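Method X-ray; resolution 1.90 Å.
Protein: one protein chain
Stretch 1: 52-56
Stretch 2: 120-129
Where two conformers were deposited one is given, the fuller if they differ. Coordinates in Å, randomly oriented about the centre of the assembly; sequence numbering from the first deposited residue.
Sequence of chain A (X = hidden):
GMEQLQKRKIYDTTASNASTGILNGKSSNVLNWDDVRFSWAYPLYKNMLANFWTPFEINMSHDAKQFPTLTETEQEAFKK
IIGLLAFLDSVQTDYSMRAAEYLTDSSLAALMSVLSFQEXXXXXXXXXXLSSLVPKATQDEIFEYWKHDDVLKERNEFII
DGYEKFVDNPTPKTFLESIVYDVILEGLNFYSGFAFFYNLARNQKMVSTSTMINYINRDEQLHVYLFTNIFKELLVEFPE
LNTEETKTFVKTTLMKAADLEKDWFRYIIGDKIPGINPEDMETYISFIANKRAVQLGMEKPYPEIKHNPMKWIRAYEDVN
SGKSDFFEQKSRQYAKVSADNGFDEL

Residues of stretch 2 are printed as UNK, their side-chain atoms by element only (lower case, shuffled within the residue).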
# COMPACT_ATOMS: atom_id res chain seq x y z
N PHE A 52 11.90 -1.72 -6.62
CA PHE A 52 10.95 -0.77 -7.22
C PHE A 52 11.16 -0.68 -8.73
O PHE A 52 12.29 -0.63 -9.20
CB PHE A 52 11.10 0.62 -6.61
CG PHE A 52 10.09 1.61 -7.12
CD1 PHE A 52 8.81 1.64 -6.59
CD2 PHE A 52 10.40 2.49 -8.15
CE1 PHE A 52 7.87 2.56 -7.06
CE2 PHE A 52 9.46 3.39 -8.63
CZ PHE A 52 8.19 3.41 -8.09
N TRP A 53 10.05 -0.67 -9.49
CA TRP A 53 10.09 -0.49 -10.94
C TRP A 53 8.74 0.08 -11.37
O TRP A 53 7.76 -0.03 -10.65
CB TRP A 53 10.37 -1.83 -11.69
CG TRP A 53 9.29 -2.84 -11.53
CD1 TRP A 53 9.15 -3.72 -10.51
CD2 TRP A 53 8.13 -3.04 -12.38
NE1 TRP A 53 8.01 -4.44 -10.65
CE2 TRP A 53 7.36 -4.06 -11.79
CE3 TRP A 53 7.69 -2.47 -13.57
CZ2 TRP A 53 6.20 -4.53 -12.35
CZ3 TRP A 53 6.50 -2.96 -14.14
CH2 TRP A 53 5.77 -3.95 -13.51
N THR A 54 8.71 0.74 -12.52
CA THR A 54 7.44 1.17 -13.09
C THR A 54 7.50 0.88 -14.57
O THR A 54 8.57 0.79 -15.15
CB THR A 54 7.08 2.70 -12.89
OG1 THR A 54 7.78 3.51 -13.83
CG2 THR A 54 7.33 3.14 -11.44
N PRO A 55 6.35 0.72 -15.20
CA PRO A 55 6.41 0.46 -16.66
C PRO A 55 6.97 1.60 -17.50
O PRO A 55 7.41 1.37 -18.61
CB PRO A 55 4.96 0.17 -17.01
CG PRO A 55 4.17 0.84 -15.95
CD PRO A 55 4.96 0.72 -14.70
N PHE A 56 7.04 2.82 -16.96
CA PHE A 56 7.53 3.96 -17.68
C PHE A 56 9.03 3.93 -17.97
O PHE A 56 9.48 4.71 -18.79
CB PHE A 56 7.12 5.27 -16.97
CG PHE A 56 5.63 5.41 -16.82
CD1 PHE A 56 4.84 5.73 -17.90
CD2 PHE A 56 5.01 5.14 -15.60
CE1 PHE A 56 3.44 5.83 -17.78
CE2 PHE A 56 3.62 5.24 -15.47
CZ PHE A 56 2.84 5.60 -16.57
N UNK A 120 -1.62 -2.51 -8.23
CA UNK A 120 -2.00 -1.33 -9.00
C UNK A 120 -1.03 -1.12 -10.15
O UNK A 120 -1.45 -0.94 -11.30
c UNK A 120 -3.35 -0.07 -7.20
c UNK A 120 -2.14 1.20 -9.02
c UNK A 120 -2.10 -0.03 -8.13
N UNK A 121 0.26 -1.14 -9.84
CA UNK A 121 1.29 -0.98 -10.85
C UNK A 121 1.33 -2.15 -11.89
O UNK A 121 1.49 -1.89 -13.10
c UNK A 121 2.68 -0.75 -10.24
c UNK A 121 3.72 -0.63 -11.38
c UNK A 121 2.69 0.54 -9.36
N UNK A 122 1.11 -3.38 -11.42
CA UNK A 122 1.00 -4.54 -12.33
C UNK A 122 -0.16 -4.33 -13.30
O UNK A 122 0.01 -4.48 -14.51
c UNK A 122 3.18 -5.64 -10.51
c UNK A 122 3.05 -7.33 -9.10
c UNK A 122 1.97 -6.23 -10.68
n UNK A 122 1.91 -7.27 -9.77
c UNK A 122 0.83 -5.88 -11.60
n UNK A 122 3.85 -6.36 -9.54
N UNK A 123 -1.32 -3.96 -12.79
CA UNK A 123 -2.47 -3.74 -13.67
C UNK A 123 -2.25 -2.63 -14.71
O UNK A 123 -2.59 -2.79 -15.90
o UNK A 123 -5.39 -4.48 -14.35
c UNK A 123 -3.74 -3.49 -12.87
n UNK A 123 -5.56 -2.28 -13.91
c UNK A 123 -4.98 -3.46 -13.77
N UNK A 124 -1.64 -1.53 -14.29
CA UNK A 124 -1.31 -0.45 -15.22
C UNK A 124 -0.25 -0.86 -16.28
O UNK A 124 -0.28 -0.35 -17.42
c UNK A 124 -0.91 0.81 -14.43
n UNK A 124 1.41 2.77 -16.48
o UNK A 124 1.68 2.08 -14.35
c UNK A 124 -0.53 2.01 -15.28
c UNK A 124 0.95 2.26 -15.34
N UNK A 125 0.68 -1.73 -15.90
CA UNK A 125 1.69 -2.25 -16.79
C UNK A 125 1.06 -3.11 -17.89
O UNK A 125 1.51 -3.09 -19.03
o UNK A 125 3.35 -2.26 -15.00
c UNK A 125 2.75 -3.05 -16.01
N UNK A 126 0.02 -3.88 -17.55
CA UNK A 126 -0.66 -4.67 -18.58
C UNK A 126 -1.34 -3.75 -19.62
O UNK A 126 -1.22 -3.97 -20.82
c UNK A 126 -1.69 -5.63 -18.01
c UNK A 126 -0.09 -7.52 -17.51
o UNK A 126 0.33 -9.65 -14.53
c UNK A 126 -1.68 -6.93 -15.85
c UNK A 126 -1.18 -7.90 -15.00
c UNK A 126 -1.14 -6.71 -17.11
c UNK A 126 -0.13 -8.69 -15.40
c UNK A 126 0.45 -8.49 -16.64
N UNK A 127 -2.02 -2.72 -19.15
CA UNK A 127 -2.60 -1.71 -20.03
C UNK A 127 -1.58 -1.02 -20.88
O UNK A 127 -1.84 -0.72 -22.02
c UNK A 127 -3.36 -0.63 -19.24
o UNK A 127 -4.47 -1.24 -18.61
N UNK A 128 -0.46 -0.68 -20.27
CA UNK A 128 0.66 -0.02 -20.96
C UNK A 128 1.20 -0.84 -22.16
O UNK A 128 1.51 -0.29 -23.23
c UNK A 128 5.28 0.78 -21.20
c UNK A 128 4.39 2.93 -20.55
c UNK A 128 3.01 0.92 -20.35
c UNK A 128 3.19 2.31 -20.19
c UNK A 128 5.44 2.15 -21.06
c UNK A 128 4.08 0.18 -20.82
c UNK A 128 1.75 0.24 -19.91
o UNK A 128 6.65 2.74 -21.41
N UNK A 129 1.34 -2.15 -21.97
CA UNK A 129 1.75 -3.06 -23.03
C UNK A 129 0.66 -3.06 -24.13
O UNK A 129 0.95 -2.82 -25.30
c UNK A 129 3.21 -4.54 -21.57
c UNK A 129 2.01 -4.50 -22.51
c UNK A 129 2.19 -5.51 -23.66

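Position 120 has three side-chain carbons, one carrying the other two. The branch sits at CB, and no atom comes near stretch 1. This is Val120.

Position 121 has the same three carbons, again branched at CB. Its CB points toward stretch 1, and one branch carbon lies 3.8 Å from Pro55 CD. The same carbon sits over one face of the Trp53 ring. This is Val121, and the carbon is CG1.

Position 122 has one carbon followed by a five-membered ring of three carbons and two nitrogens. CB points away, but a ring carbon comes back to 3.7 Å from Trp53 CZ2. The ring is an imidazole, so this is His122. Its ring and the six-membered ring of Trp53 meet rim to rim, with planes at 14°.

Position 123 has two carbons, the second carrying one oxygen and one nitrogen. It is out of reach of stretch 1. This is Asn123.

Position 124 has three carbons, the third carrying one oxygen and one nitrogen. The oxygen is 3.2 Å from Pro55 CG, and the nitrogen is 3.2 Å from Phe56 CZ. One carbon longer than Asn123, this is Gln124. OE1 is hydrogen-bonded elsewhere in the structure.

Position 125 has one carbon and one oxygen. The oxygen is 3.3 Å from both Trp53 CH2 and Pro55 CG. This is Ser125, deposited in two conformers. Its OG donates a 2.7 Å hydrogen bond to Val121 O, back along the helix.

Position 126 has one carbon, then a six-carbon ring bearing an oxygen. It is out of reach. This is Tyr126.

Position 127 has one carbon and one oxygen, with no contact. This is Ser127.

Position 128 has one carbon, then a six-carbon ring bearing an oxygen. Pro55 CB lies over one ring face, 4.0 Å from the ring centroid. The oxygen borne by the ring is 3.2 Å from Pro55 O. This is Tyr128.

Position 129 has three carbons branched at CB, and none touches stretch 1. This is Val129.

The contact works by packing; no hydrogen bond crosses it. Positions 121, 124, 125 and 128 recur at helical spacing and point CB toward stretch 1. Pro55 touches all four and makes a CH-pi contact with Tyr128. Trp53 reaches Val121, His122 and Ser125 with its ring. Phe56 meets Gln124 and receives the edge of Tyr128 toward its ring face, with planes at 83°.

Stretch 2, residues 120-129: VVHNQSYSYV
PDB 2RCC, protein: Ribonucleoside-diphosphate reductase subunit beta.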